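Local atomic coordinates of cytochrome c6 (PDB entry 4EIE), a protein that probably carries electrons through a covalently bound heme c, as expected of a c6-type cytochrome linked to photosynthesis. Residues A46-V51 / E68-V73. Residues are numbered along the deposited sequence; the frame is centred on the assembly and turned at random.
Sequences AIANLV and EEIQAV. With HEC (heme c), chain B.
A48 O takes a hydrogen bond from the side-chain hydroxyl of T52, one turn further along helix 44-53. I70 CG2 comes within 3.9 Å of the same oxygen. The T52 bond stays within helix 44-53; between the helices the touches are van der Waals. The two short axes approach to 9.0 Å and run 129° apart. A48 and I70 mark the closest backbone point, their CA atoms 6.0 Å apart. The small A48 leaves room there for I70. Its CB meets I70 CG2 at 3.9 Å. At the exposed edge Q71 bends at chi2 (-66°), and its OE1 rests 3.7 Å from A48 CB.

V51 joins this layer to the heme. With CG1 anti to the backbone N (chi1 170°), that methyl packs alongside I70 CG2 and also nears heme CBB. The V51 and I70 side chains pass each other, pointing opposite ways. V51 CG2 faces the heme and meets methyl CMB at 3.5 Å. The preceding residue, L50, lays CD2 over the face of pyrrole ring A, 3.2 Å from heme C2A. M58, the axial iron ligand, has its side chain close to that of V51. Cutting V51 back to an alanine removes both methyls, which is likely to open a gap between I70 and the heme methyl and to leave M58 less closely packed.

Helix 5-13 also meets helix 67-82, through I9 against V73, as in other class I cytochromes c. The contact thus forms an apolar wall beside the heme, consistent with a pocket that limits water near the iron.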
loop_
_atom_site.group_PDB
_atom_site.type_symbol
_atom_site.label_atom_id
_atom_site.label_comp_id
_atom_site.label_asym_id
_atom_site.label_seq_id
_atom_site.Cartn_x
_atom_site.Cartn_y
_atom_site.Cartn_z
ATOM N N ALA A 46 6.619 5.948 -5.055
ATOM C CA ALA A 46 6.530 6.317 -3.654
ATOM C C ALA A 46 5.978 5.163 -2.834
ATOM O O ALA A 46 6.460 4.864 -1.738
ATOM C CB ALA A 46 5.656 7.559 -3.506
ATOM N N ILE A 47 4.931 4.539 -3.334
ATOM C CA ILE A 47 4.330 3.423 -2.638
ATOM C C ILE A 47 5.247 2.216 -2.564
ATOM O O ILE A 47 5.415 1.614 -1.517
ATOM C CB ILE A 47 2.957 3.081 -3.266
ATOM C CG1 ILE A 47 1.978 4.235 -3.100
ATOM C CG2 ILE A 47 2.366 1.804 -2.659
ATOM C CD1 ILE A 47 0.804 4.203 -4.051
ATOM N N ALA A 48 5.883 1.899 -3.702
ATOM C CA ALA A 48 6.789 0.767 -3.751
ATOM C C ALA A 48 7.947 0.959 -2.797
ATOM O O ALA A 48 8.385 0.009 -2.162
ATOM C CB ALA A 48 7.306 0.556 -5.183
ATOM N N ASN A 49 8.455 2.186 -2.672
ATOM C CA ASN A 49 9.574 2.406 -1.739
ATOM C C ASN A 49 9.158 2.080 -0.328
ATOM O O ASN A 49 9.923 1.462 0.428
ATOM C CB ASN A 49 10.069 3.838 -1.835
ATOM C CG ASN A 49 10.882 4.107 -3.097
ATOM O OD1 ASN A 49 11.344 3.195 -3.739
ATOM N ND2 ASN A 49 11.059 5.383 -3.404
ATOM N N LEU A 50 7.971 2.501 0.089
ATOM C CA LEU A 50 7.460 2.214 1.429
ATOM C C LEU A 50 7.246 0.721 1.605
ATOM O O LEU A 50 7.617 0.147 2.622
ATOM C CB LEU A 50 6.200 2.954 1.688
ATOM C CG LEU A 50 5.503 2.633 3.017
ATOM C CD1 LEU A 50 6.382 2.833 4.229
ATOM C CD2 LEU A 50 4.222 3.367 3.144
ATOM N N VAL A 51 6.601 0.067 0.642
ATOM C CA VAL A 51 6.348 -1.363 0.788
ATOM C C VAL A 51 7.647 -2.099 0.922
ATOM O O VAL A 51 7.769 -3.045 1.697
ATOM C CB VAL A 51 5.529 -1.848 -0.422
ATOM C CG1 VAL A 51 5.442 -3.344 -0.439
ATOM C CG2 VAL A 51 4.092 -1.262 -0.352
ATOM N N GLU A 68 8.550 -7.545 -8.666
ATOM C CA GLU A 68 7.393 -7.509 -9.528
ATOM C C GLU A 68 6.124 -7.484 -8.720
ATOM O O GLU A 68 5.197 -6.752 -9.047
ATOM C CB GLU A 68 7.382 -8.665 -10.525
ATOM C CG GLU A 68 6.224 -8.721 -11.488
ATOM C CD GLU A 68 4.905 -9.232 -10.934
ATOM O OE1 GLU A 68 4.848 -10.061 -9.989
ATOM O OE2 GLU A 68 3.865 -8.829 -11.526
ATOM N N GLU A 69 6.059 -8.259 -7.649
ATOM C CA GLU A 69 4.881 -8.268 -6.782
ATOM C C GLU A 69 4.711 -6.891 -6.121
ATOM O O GLU A 69 3.600 -6.401 -5.984
ATOM C CB GLU A 69 5.001 -9.322 -5.703
ATOM C CG GLU A 69 4.754 -10.740 -6.224
ATOM C CD GLU A 69 5.058 -11.804 -5.175
ATOM O OE1 GLU A 69 6.136 -11.778 -4.553
ATOM O OE2 GLU A 69 4.202 -12.705 -4.982
ATOM N N ILE A 70 5.800 -6.301 -5.668
ATOM C CA ILE A 70 5.751 -4.979 -5.054
ATOM C C ILE A 70 5.242 -3.930 -6.047
ATOM O O ILE A 70 4.401 -3.114 -5.716
ATOM C CB ILE A 70 7.078 -4.621 -4.403
ATOM C CG1 ILE A 70 7.372 -5.545 -3.232
ATOM C CG2 ILE A 70 7.087 -3.148 -4.009
ATOM C CD1 ILE A 70 8.750 -5.422 -2.621
ATOM N N GLN A 71 5.707 -4.008 -7.284
ATOM C CA GLN A 71 5.184 -3.094 -8.294
ATOM C C GLN A 71 3.703 -3.303 -8.499
ATOM O O GLN A 71 2.965 -2.319 -8.609
ATOM C CB GLN A 71 5.926 -3.236 -9.631
ATOM C CG GLN A 71 7.343 -2.797 -9.609
ATOM C CD GLN A 71 7.519 -1.328 -9.386
ATOM O OE1 GLN A 71 8.170 -0.914 -8.414
ATOM N NE2 GLN A 71 6.908 -0.532 -10.216
ATOM N N ALA A 72 3.267 -4.561 -8.594
ATOM C CA ALA A 72 1.888 -4.800 -8.871
ATOM C C ALA A 72 0.969 -4.310 -7.739
ATOM O O ALA A 72 -0.054 -3.686 -7.987
ATOM C CB ALA A 72 1.641 -6.280 -9.135
ATOM N N VAL A 73 1.331 -4.614 -6.499
ATOM C CA VAL A 73 0.480 -4.187 -5.389
ATOM C C VAL A 73 0.520 -2.644 -5.261
ATOM O O VAL A 73 -0.464 -2.033 -4.869
ATOM C CB VAL A 73 0.823 -4.907 -4.093
ATOM C CG1 VAL A 73 2.131 -4.427 -3.434
ATOM C CG2 VAL A 73 -0.335 -4.785 -3.112
HETATM FE FE HEC B . 0.855 -0.503 5.382
HETATM C CHA HEC B . 1.256 2.786 6.028
HETATM C CHB HEC B . 0.785 0.151 2.037
HETATM C CHC HEC B . 0.830 -3.840 4.716
HETATM C CHD HEC B . 0.525 -1.123 8.681
HETATM N NA HEC B . 0.929 1.140 4.285
HETATM C C1A HEC B . 1.053 2.437 4.725
HETATM C C2A HEC B . 1.024 3.354 3.629
HETATM C C3A HEC B . 0.906 2.609 2.493
HETATM C C4A HEC B . 0.873 1.236 2.906
HETATM C CMA HEC B . 0.866 3.075 1.065
HETATM C CAA HEC B . 1.075 4.859 3.743
HETATM C CBA HEC B . -0.308 5.421 4.053
HETATM C CGA HEC B . -0.344 6.891 4.350
HETATM O O1A HEC B . 0.685 7.528 4.582
HETATM O O2A HEC B . -1.482 7.487 4.431
HETATM N NB HEC B . 0.852 -1.625 3.732
HETATM C C1B HEC B . 0.807 -1.178 2.447
HETATM C C2B HEC B . 0.816 -2.291 1.515
HETATM C C3B HEC B . 0.927 -3.401 2.263
HETATM C C4B HEC B . 0.912 -2.973 3.653
HETATM C CMB HEC B . 0.684 -2.174 0.040
HETATM C CAB HEC B . 1.007 -4.875 1.849
HETATM C CBB HEC B . 2.213 -5.207 1.057
HETATM N NC HEC B . 0.716 -2.143 6.504
HETATM C C1C HEC B . 0.621 -3.419 6.046
HETATM C C2C HEC B . 0.267 -4.311 7.113
HETATM C C3C HEC B . 0.155 -3.563 8.216
HETATM C C4C HEC B . 0.463 -2.196 7.845
HETATM C CMC HEC B . -0.066 -5.779 6.900
HETATM C CAC HEC B . -0.268 -3.973 9.623
HETATM C CBC HEC B . 0.553 -5.021 10.212
HETATM N ND HEC B . 0.901 0.600 7.028
HETATM C C1D HEC B . 0.834 0.177 8.340
HETATM C C2D HEC B . 1.138 1.197 9.255
HETATM C C3D HEC B . 1.423 2.319 8.491
HETATM C C4D HEC B . 1.224 1.945 7.135
HETATM C CMD HEC B . 1.203 1.076 10.748
HETATM C CAD HEC B . 1.893 3.657 8.990
HETATM C CBD HEC B . 3.411 3.754 8.876
HETATM C CGD HEC B . 3.861 5.046 9.513
HETATM O O1D HEC B . 4.215 5.085 10.688
HETATM O O2D HEC B . 3.760 6.086 8.899
#